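Local coordinates for protein transcription initiation factor IIB (Methanocaldococcus jannaschii, PDB 5O9J) that is the mini-intein of a transcription factor IIB, a HINT-fold element that probably excises itself from its host protein by splicing, at residues A56-E70 / Y162-A174. Residues are numbered along the deposited sequence; the frame is centred on the assembly and turned at random.
Sequences AFNSNYKFKFMPVSE and YDLTVPNAENFVA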
ATOM      1  N   ALA A  56      -6.371   8.479  -4.623  1.00 27.26           N
ATOM      2  CA  ALA A  56      -6.085   7.359  -5.485  1.00 28.32           C
ATOM      3  C   ALA A  56      -5.925   7.844  -6.908  1.00 35.85           C
ATOM      4  O   ALA A  56      -6.320   8.955  -7.244  1.00 32.53           O
ATOM      5  CB  ALA A  56      -7.188   6.321  -5.393  1.00 31.64           C
ATOM      6  N   PHE A  57      -5.345   6.991  -7.737  1.00 33.78           N
ATOM      7  CA  PHE A  57      -5.184   7.244  -9.158  1.00 37.78           C
ATOM      8  C   PHE A  57      -6.349   6.625  -9.933  1.00 39.91           C
ATOM      9  O   PHE A  57      -6.419   5.407 -10.084  1.00 41.21           O
ATOM     10  CB  PHE A  57      -3.861   6.659  -9.620  1.00 40.99           C
ATOM     11  CG  PHE A  57      -3.553   6.941 -11.030  1.00 46.46           C
ATOM     12  CD1 PHE A  57      -2.971   8.150 -11.412  1.00 47.12           C
ATOM     13  CD2 PHE A  57      -3.883   6.013 -12.000  1.00 47.33           C
ATOM     14  CE1 PHE A  57      -2.703   8.384 -12.741  1.00 50.51           C
ATOM     15  CE2 PHE A  57      -3.622   6.254 -13.300  1.00 54.13           C
ATOM     16  CZ  PHE A  57      -3.022   7.424 -13.699  1.00 52.50           C
ATOM     17  N   ASN A  58      -7.267   7.448 -10.435  1.00 41.55           N
ATOM     18  CA  ASN A  58      -8.508   6.892 -10.974  1.00 46.28           C
ATOM     19  C   ASN A  58      -8.438   6.440 -12.437  1.00 49.74           C
ATOM     20  O   ASN A  58      -7.403   6.581 -13.096  1.00 44.36           O
ATOM     21  CB  ASN A  58      -9.659   7.892 -10.796  1.00 46.01           C
ATOM     22  CG  ASN A  58      -9.543   9.130 -11.700  1.00 46.36           C
ATOM     23  OD1 ASN A  58      -8.587   9.302 -12.464  1.00 46.35           O
ATOM     24  ND2 ASN A  58     -10.540   9.995 -11.609  1.00 45.96           N
ATOM     25  N   SER A  59      -9.556   5.902 -12.929  1.00 49.23           N
ATOM     26  CA  SER A  59      -9.664   5.386 -14.298  1.00 50.31           C
ATOM     27  C   SER A  59      -9.469   6.454 -15.380  1.00 51.83           C
ATOM     28  O   SER A  59      -9.202   6.131 -16.535  1.00 59.03           O
ATOM     29  CB  SER A  59     -11.025   4.707 -14.501  1.00 50.48           C
ATOM     30  OG  SER A  59     -11.202   3.625 -13.600  1.00 59.87           O
ATOM     31  N   ASN A  60      -9.612   7.724 -15.009  1.00 52.32           N
ATOM     32  CA  ASN A  60      -9.378   8.819 -15.943  1.00 49.07           C
ATOM     33  C   ASN A  60      -7.954   9.346 -15.831  1.00 53.44           C
ATOM     34  O   ASN A  60      -7.662  10.467 -16.258  1.00 47.60           O
ATOM     35  CB  ASN A  60     -10.374   9.953 -15.702  1.00 48.27           C
ATOM     36  CG  ASN A  60     -11.810   9.521 -15.918  1.00 50.53           C
ATOM     37  OD1 ASN A  60     -12.080   8.563 -16.643  1.00 48.53           O
ATOM     38  ND2 ASN A  60     -12.742  10.228 -15.289  1.00 51.31           N
ATOM     39  N   TYR A  61      -7.083   8.531 -15.237  1.00 51.62           N
ATOM     40  CA  TYR A  61      -5.657   8.837 -15.103  1.00 51.37           C
ATOM     41  C   TYR A  61      -5.330  10.031 -14.204  1.00 50.57           C
ATOM     42  O   TYR A  61      -4.341  10.730 -14.450  1.00 56.15           O
ATOM     43  CB  TYR A  61      -5.032   9.074 -16.483  1.00 57.31           C
ATOM     44  CG  TYR A  61      -5.078   7.866 -17.386  1.00 61.58           C
ATOM     45  CD1 TYR A  61      -4.775   6.601 -16.897  1.00 62.35           C
ATOM     46  CD2 TYR A  61      -5.442   7.986 -18.725  1.00 66.21           C
ATOM     47  CE1 TYR A  61      -4.822   5.488 -17.714  1.00 68.34           C
ATOM     48  CE2 TYR A  61      -5.492   6.875 -19.552  1.00 69.87           C
ATOM     49  CZ  TYR A  61      -5.181   5.628 -19.041  1.00 70.37           C
ATOM     50  OH  TYR A  61      -5.225   4.509 -19.848  1.00 75.31           O
ATOM     51  N   LYS A  62      -6.131  10.264 -13.166  1.00 43.23           N
ATOM     52  CA  LYS A  62      -5.879  11.401 -12.282  1.00 44.67           C
ATOM     53  C   LYS A  62      -5.818  11.050 -10.793  1.00 43.42           C
ATOM     54  O   LYS A  62      -6.547  10.178 -10.313  1.00 40.02           O
ATOM     55  CB  LYS A  62      -6.940  12.481 -12.512  1.00 46.72           C
ATOM     56  CG  LYS A  62      -7.008  12.979 -13.963  1.00 49.87           C
ATOM     57  CD  LYS A  62      -8.375  13.539 -14.307  1.00 56.57           C
ATOM     58  CE  LYS A  62      -8.396  14.081 -15.724  1.00 55.96           C
ATOM     59  NZ  LYS A  62      -9.522  15.036 -15.941  1.00 60.76           N
ATOM     60  N   PHE A  63      -4.931  11.734 -10.071  1.00 38.44           N
ATOM     61  CA  PHE A  63      -4.862  11.617  -8.618  1.00 41.43           C
ATOM     62  C   PHE A  63      -5.909  12.502  -7.955  1.00 40.81           C
ATOM     63  O   PHE A  63      -5.819  13.732  -7.978  1.00 32.42           O
ATOM     64  CB  PHE A  63      -3.467  11.974  -8.110  1.00 41.40           C
ATOM     65  CG  PHE A  63      -2.437  10.913  -8.387  1.00 44.58           C
ATOM     66  CD1 PHE A  63      -1.628  10.980  -9.516  1.00 41.90           C
ATOM     67  CD2 PHE A  63      -2.287   9.842  -7.527  1.00 36.93           C
ATOM     68  CE1 PHE A  63      -0.685  10.000  -9.773  1.00 45.13           C
ATOM     69  CE2 PHE A  63      -1.347   8.856  -7.780  1.00 36.45           C
ATOM     70  CZ  PHE A  63      -0.545   8.933  -8.901  1.00 45.53           C
ATOM     71  N   LYS A  64      -6.896  11.843  -7.358  1.00 31.48           N
ATOM     72  CA  LYS A  64      -8.103  12.479  -6.843  1.00 35.53           C
ATOM     73  C   LYS A  64      -8.630  11.742  -5.611  1.00 32.22           C
ATOM     74  O   LYS A  64      -8.325  10.572  -5.414  1.00 28.70           O
ATOM     75  CB  LYS A  64      -9.203  12.491  -7.914  1.00 42.52           C
ATOM     76  CG  LYS A  64      -9.099  13.573  -8.968  1.00 46.89           C
ATOM     77  CD  LYS A  64     -10.430  13.701  -9.697  1.00 46.26           C
ATOM     78  CE  LYS A  64     -10.558  15.044 -10.403  1.00 54.42           C
ATOM     79  NZ  LYS A  64      -9.453  15.261 -11.370  1.00 56.30           N
ATOM     80  N   PHE A  65      -9.441  12.414  -4.805  1.00 31.12           N
ATOM     81  CA  PHE A  65     -10.187  11.726  -3.760  1.00 31.49           C
ATOM     82  C   PHE A  65     -11.205  10.774  -4.381  1.00 35.01           C
ATOM     83  O   PHE A  65     -11.976  11.168  -5.254  1.00 34.28           O
ATOM     84  CB  PHE A  65     -10.886  12.722  -2.838  1.00 32.68           C
ATOM     85  CG  PHE A  65      -9.970  13.350  -1.830  1.00 36.37           C
ATOM     86  CD1 PHE A  65      -9.392  12.583  -0.831  1.00 34.59           C
ATOM     87  CD2 PHE A  65      -9.676  14.704  -1.889  1.00 38.46           C
ATOM     88  CE1 PHE A  65      -8.553  13.149   0.096  1.00 35.28           C
ATOM     89  CE2 PHE A  65      -8.833  15.283  -0.966  1.00 36.67           C
ATOM     90  CZ  PHE A  65      -8.268  14.509   0.026  1.00 40.69           C
ATOM     91  N   MET A  66     -11.180   9.518  -3.941  1.00 31.74           N
ATOM     92  CA  MET A  66     -12.096   8.485  -4.431  1.00 29.08           C
ATOM     93  C   MET A  66     -12.741   7.761  -3.257  1.00 33.63           C
ATOM     94  O   MET A  66     -12.058   7.434  -2.278  1.00 27.78           O
ATOM     95  CB  MET A  66     -11.374   7.460  -5.311  1.00 31.11           C
ATOM     96  CG  MET A  66     -10.723   8.026  -6.579  1.00 35.47           C
ATOM     97  SD  MET A  66     -11.939   8.413  -7.846  1.00 47.67           S
ATOM     98  CE  MET A  66     -12.536   6.781  -8.277  1.00 41.30           C
ATOM     99  N   PRO A  67     -14.053   7.495  -3.361  1.00 31.19           N
ATOM    100  CA  PRO A  67     -14.813   6.763  -2.339  1.00 33.71           C
ATOM    101  C   PRO A  67     -14.198   5.432  -1.946  1.00 30.64           C
ATOM    102  O   PRO A  67     -13.824   4.640  -2.808  1.00 32.15           O
ATOM    103  CB  PRO A  67     -16.168   6.527  -3.018  1.00 35.17           C
ATOM    104  CG  PRO A  67     -16.316   7.679  -3.945  1.00 37.00           C
ATOM    105  CD  PRO A  67     -14.918   7.921  -4.476  1.00 30.96           C
ATOM    106  N   VAL A  68     -14.118   5.192  -0.643  1.00 36.73           N
ATOM    107  CA  VAL A  68     -13.798   3.872  -0.109  1.00 31.86           C
ATOM    108  C   VAL A  68     -15.122   3.173   0.194  1.00 39.14           C
ATOM    109  O   VAL A  68     -15.996   3.749   0.841  1.00 39.27           O
ATOM    110  CB  VAL A  68     -12.935   3.965   1.160  1.00 33.66           C
ATOM    111  CG1 VAL A  68     -12.645   2.565   1.739  1.00 29.67           C
ATOM    112  CG2 VAL A  68     -11.630   4.715   0.857  1.00 35.24           C
ATOM    113  N   SER A  69     -15.288   1.949  -0.292  1.00 38.66           N
ATOM    114  CA  SER A  69     -16.558   1.251  -0.105  1.00 44.60           C
ATOM    115  C   SER A  69     -16.555   0.447   1.187  1.00 38.83           C
ATOM    116  O   SER A  69     -17.550   0.410   1.903  1.00 49.55           O
ATOM    117  CB  SER A  69     -16.847   0.338  -1.292  1.00 34.65           C
ATOM    118  OG  SER A  69     -15.762  -0.548  -1.491  1.00 37.56           O
ATOM    119  N   GLU A  70     -15.431  -0.202   1.474  1.00 41.51           N
ATOM    120  CA  GLU A  70     -15.289  -0.987   2.693  1.00 42.30           C
ATOM    121  C   GLU A  70     -13.836  -0.995   3.161  1.00 42.81           C
ATOM    122  O   GLU A  70     -12.917  -0.683   2.396  1.00 41.36           O
ATOM    123  CB  GLU A  70     -15.792  -2.424   2.476  1.00 44.39           C
ATOM    124  CG  GLU A  70     -15.063  -3.170   1.372  1.00 43.70           C
ATOM    125  CD  GLU A  70     -15.577  -4.588   1.132  1.00 47.39           C
ATOM    126  OE1 GLU A  70     -16.795  -4.842   1.296  1.00 38.92           O
ATOM    127  OE2 GLU A  70     -14.742  -5.448   0.769  1.00 49.02           O
ATOM    128  N   TYR A 162      -3.777  -4.097   6.810  1.00 37.70           N
ATOM    129  CA  TYR A 162      -5.026  -3.398   6.528  1.00 35.36           C
ATOM    130  C   TYR A 162      -5.328  -3.199   5.041  1.00 39.11           C
ATOM    131  O   TYR A 162      -4.422  -3.126   4.204  1.00 43.19           O
ATOM    132  CB  TYR A 162      -5.018  -2.049   7.252  1.00 36.99           C
ATOM    133  CG  TYR A 162      -4.844  -2.197   8.747  1.00 34.96           C
ATOM    134  CD1 TYR A 162      -3.581  -2.311   9.308  1.00 38.34           C
ATOM    135  CD2 TYR A 162      -5.945  -2.252   9.597  1.00 34.47           C
ATOM    136  CE1 TYR A 162      -3.410  -2.470  10.674  1.00 38.04           C
ATOM    137  CE2 TYR A 162      -5.783  -2.403  10.968  1.00 35.35           C
ATOM    138  CZ  TYR A 162      -4.512  -2.512  11.496  1.00 37.53           C
ATOM    139  OH  TYR A 162      -4.318  -2.667  12.848  1.00 40.09           O
ATOM    140  N   ASP A 163      -6.618  -3.099   4.736  1.00 36.19           N
ATOM    141  CA  ASP A 163      -7.115  -3.018   3.364  1.00 38.13           C
ATOM    142  C   ASP A 163      -8.169  -1.925   3.188  1.00 41.49           C
ATOM    143  O   ASP A 163      -9.068  -1.764   4.018  1.00 39.64           O
ATOM    144  CB  ASP A 163      -7.719  -4.358   2.940  1.00 41.17           C
ATOM    145  CG  ASP A 163      -6.737  -5.248   2.199  1.00 51.42           C
ATOM    146  OD1 ASP A 163      -6.539  -5.024   0.986  1.00 54.88           O
ATOM    147  OD2 ASP A 163      -6.156  -6.162   2.833  1.00 55.32           O
ATOM    148  N   LEU A 164      -8.065  -1.183   2.093  1.00 36.15           N
ATOM    149  CA  LEU A 164      -9.156  -0.327   1.657  1.00 32.69           C
ATOM    150  C   LEU A 164      -9.690  -0.923   0.369  1.00 35.28           C
ATOM    151  O   LEU A 164      -8.931  -1.518  -0.399  1.00 41.28           O
ATOM    152  CB  LEU A 164      -8.693   1.118   1.438  1.00 31.92           C
ATOM    153  CG  LEU A 164      -8.046   1.869   2.607  1.00 32.17           C
ATOM    154  CD1 LEU A 164      -7.509   3.223   2.160  1.00 34.52           C
ATOM    155  CD2 LEU A 164      -9.032   2.055   3.748  1.00 37.09           C
ATOM    156  N   THR A 165     -10.989  -0.791   0.133  1.00 35.27           N
ATOM    157  CA  THR A 165     -11.538  -1.136  -1.166  1.00 32.85           C
ATOM    158  C   THR A 165     -11.937   0.149  -1.862  1.00 39.66           C
ATOM    159  O   THR A 165     -12.833   0.869  -1.414  1.00 38.50           O
ATOM    160  CB  THR A 165     -12.752  -2.086  -1.073  1.00 41.62           C
ATOM    161  OG1 THR A 165     -12.349  -3.319  -0.469  1.00 42.62           O
ATOM    162  CG2 THR A 165     -13.307  -2.379  -2.463  1.00 38.47           C
ATOM    163  N   VAL A 166     -11.249   0.433  -2.961  1.00 39.20           N
ATOM    164  CA  VAL A 166     -11.501   1.628  -3.737  1.00 37.56           C
ATOM    165  C   VAL A 166     -11.962   1.223  -5.131  1.00 43.12           C
ATOM    166  O   VAL A 166     -11.150   0.842  -5.974  1.00 48.95           O
ATOM    167  CB  VAL A 166     -10.234   2.511  -3.826  1.00 38.05           C
ATOM    168  CG1 VAL A 166     -10.546   3.826  -4.519  1.00 33.59           C
ATOM    169  CG2 VAL A 166      -9.666   2.750  -2.430  1.00 35.57           C
ATOM    170  N   PRO A 167     -13.277   1.269  -5.367  1.00 40.04           N
ATOM    171  CA  PRO A 167     -13.857   0.999  -6.688  1.00 46.71           C
ATOM    172  C   PRO A 167     -13.372   1.961  -7.767  1.00 45.48           C
ATOM    173  O   PRO A 167     -13.052   3.111  -7.470  1.00 47.51           O
ATOM    174  CB  PRO A 167     -15.366   1.174  -6.453  1.00 47.52           C
ATOM    175  CG  PRO A 167     -15.484   1.909  -5.139  1.00 45.75           C
ATOM    176  CD  PRO A 167     -14.314   1.446  -4.338  1.00 43.47           C
ATOM    177  N   ASN A 168     -13.324   1.484  -9.006  1.00 51.16           N
ATOM    178  CA  ASN A 168     -12.971   2.314 -10.160  1.00 48.93           C
ATOM    179  C   ASN A 168     -11.590   2.957 -10.037  1.00 54.76           C
ATOM    180  O   ASN A 168     -11.335   4.019 -10.619  1.00 50.60           O
ATOM    181  CB  ASN A 168     -14.029   3.404 -10.379  1.00 53.72           C
ATOM    182  CG  ASN A 168     -15.425   2.832 -10.562  1.00 57.35           C
ATOM    183  OD1 ASN A 168     -15.606   1.801 -11.211  1.00 60.77           O
ATOM    184  ND2 ASN A 168     -16.419   3.494  -9.978  1.00 58.62           N
ATOM    185  N   ALA A 169     -10.705   2.312  -9.280  1.00 47.43           N
ATOM    186  CA  ALA A 169      -9.327   2.772  -9.143  1.00 43.70           C
ATOM    187  C   ALA A 169      -8.432   1.609  -8.744  1.00 40.83           C
ATOM    188  O   ALA A 169      -7.355   1.427  -9.308  1.00 44.08           O
ATOM    189  CB  ALA A 169      -9.230   3.903  -8.127  1.00 38.97           C
ATOM    190  N   GLU A 170      -8.894   0.828  -7.772  1.00 40.33           N
ATOM    191  CA  GLU A 170      -8.185  -0.361  -7.302  1.00 41.68           C
ATOM    192  C   GLU A 170      -6.702  -0.101  -6.998  1.00 39.59           C
ATOM    193  O   GLU A 170      -5.843  -0.947  -7.235  1.00 41.49           O
ATOM    194  CB  GLU A 170      -8.340  -1.492  -8.318  1.00 47.05           C
ATOM    195  CG  GLU A 170      -9.791  -1.937  -8.483  1.00 55.26           C
ATOM    196  CD  GLU A 170      -9.933  -3.236  -9.251  1.00 65.04           C
ATOM    197  OE1 GLU A 170      -8.894  -3.865  -9.549  1.00 69.56           O
ATOM    198  OE2 GLU A 170     -11.085  -3.632  -9.548  1.00 62.57           O
ATOM    199  N   ASN A 171      -6.432   1.094  -6.484  1.00 36.62           N
ATOM    200  CA  ASN A 171      -5.150   1.453  -5.899  1.00 33.14           C
ATOM    201  C   ASN A 171      -5.428   2.520  -4.851  1.00 32.25           C
ATOM    202  O   ASN A 171      -6.551   3.021  -4.759  1.00 34.56           O
ATOM    203  CB  ASN A 171      -4.157   1.971  -6.950  1.00 32.56           C
ATOM    204  CG  ASN A 171      -4.568   3.314  -7.532  1.00 33.03           C
ATOM    205  OD1 ASN A 171      -4.368   4.358  -6.913  1.00 31.61           O
ATOM    206  ND2 ASN A 171      -5.164   3.289  -8.718  1.00 33.76           N
ATOM    207  N   PHE A 172      -4.432   2.849  -4.039  1.00 26.60           N
ATOM    208  CA  PHE A 172      -4.507   4.067  -3.245  1.00 25.30           C
ATOM    209  C   PHE A 172      -3.126   4.515  -2.809  1.00 29.87           C
ATOM    210  O   PHE A 172      -2.143   3.763  -2.869  1.00 31.03           O
ATOM    211  CB  PHE A 172      -5.440   3.908  -2.028  1.00 29.98           C
ATOM    212  CG  PHE A 172      -5.061   2.800  -1.089  1.00 26.64           C
ATOM    213  CD1 PHE A 172      -4.188   3.027  -0.036  1.00 29.15           C
ATOM    214  CD2 PHE A 172      -5.618   1.541  -1.233  1.00 31.10           C
ATOM    215  CE1 PHE A 172      -3.852   2.000   0.840  1.00 34.02           C
ATOM    216  CE2 PHE A 172      -5.304   0.518  -0.361  1.00 29.53           C
ATOM    217  CZ  PHE A 172      -4.415   0.743   0.677  1.00 32.16           C
ATOM    218  N   VAL A 173      -3.055   5.768  -2.393  1.00 26.79           N
ATOM    219  CA  VAL A 173      -1.807   6.361  -1.974  1.00 32.42           C
ATOM    220  C   VAL A 173      -1.685   6.207  -0.473  1.00 31.28           C
ATOM    221  O   VAL A 173      -2.620   6.536   0.254  1.00 31.23           O
ATOM    222  CB  VAL A 173      -1.743   7.843  -2.376  1.00 33.19           C
ATOM    223  CG1 VAL A 173      -0.641   8.536  -1.647  1.00 32.07           C
ATOM    224  CG2 VAL A 173      -1.576   7.968  -3.890  1.00 32.97           C
ATOM    225  N   ALA A 174      -0.544   5.693  -0.018  1.00 28.34           N
ATOM    226  CA  ALA A 174      -0.303   5.474   1.400  1.00 31.80           C
ATOM    227  C   ALA A 174       1.179   5.294   1.662  1.00 33.05           C
ATOM    228  O   ALA A 174       1.835   4.499   0.992  1.00 36.16           O
ATOM    229  CB  ALA A 174      -1.063   4.259   1.888  1.00 31.06           C
TER
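The backbones of 56-70 and 162-174 meet beside the turn of the hairpin formed by 52-57 and 63-67, where A56 lies beside F172 (CA to CA 4.3 Å), and again just past its second strand, where S69 N donates to T165 O while T165 N returns a bond to E70 O. The carboxamide of N171 bonds to both the N-H and the carbonyl of F57. Its CG sits between the backbone N and carbonyl carbon (chi1 68°), which turns the amide toward F57: OD1 accepts from F57 N at 2.9 Å and ND2 gives a hydrogen to F57 O at 2.8 Å, each bond lying in the carbonyl plane of its acceptor. A flip of the amide would set like groups against each other, which probably fixes its rotation. Losing the carboxamide to an alanine here is likely to leave the N-H and carbonyl of F57, in a buried place, without these mates. A56 CB packs on A169 CB, and M66 CB meets V166 CG1 at 3.8 Å. S69 OG bonds to T165 O from above its carbonyl plane. This packing joins the hairpin to strands 160-165 and 171-174, of two other sheets, and to the loop between them, within the all-beta HINT fold of intein splicing domains.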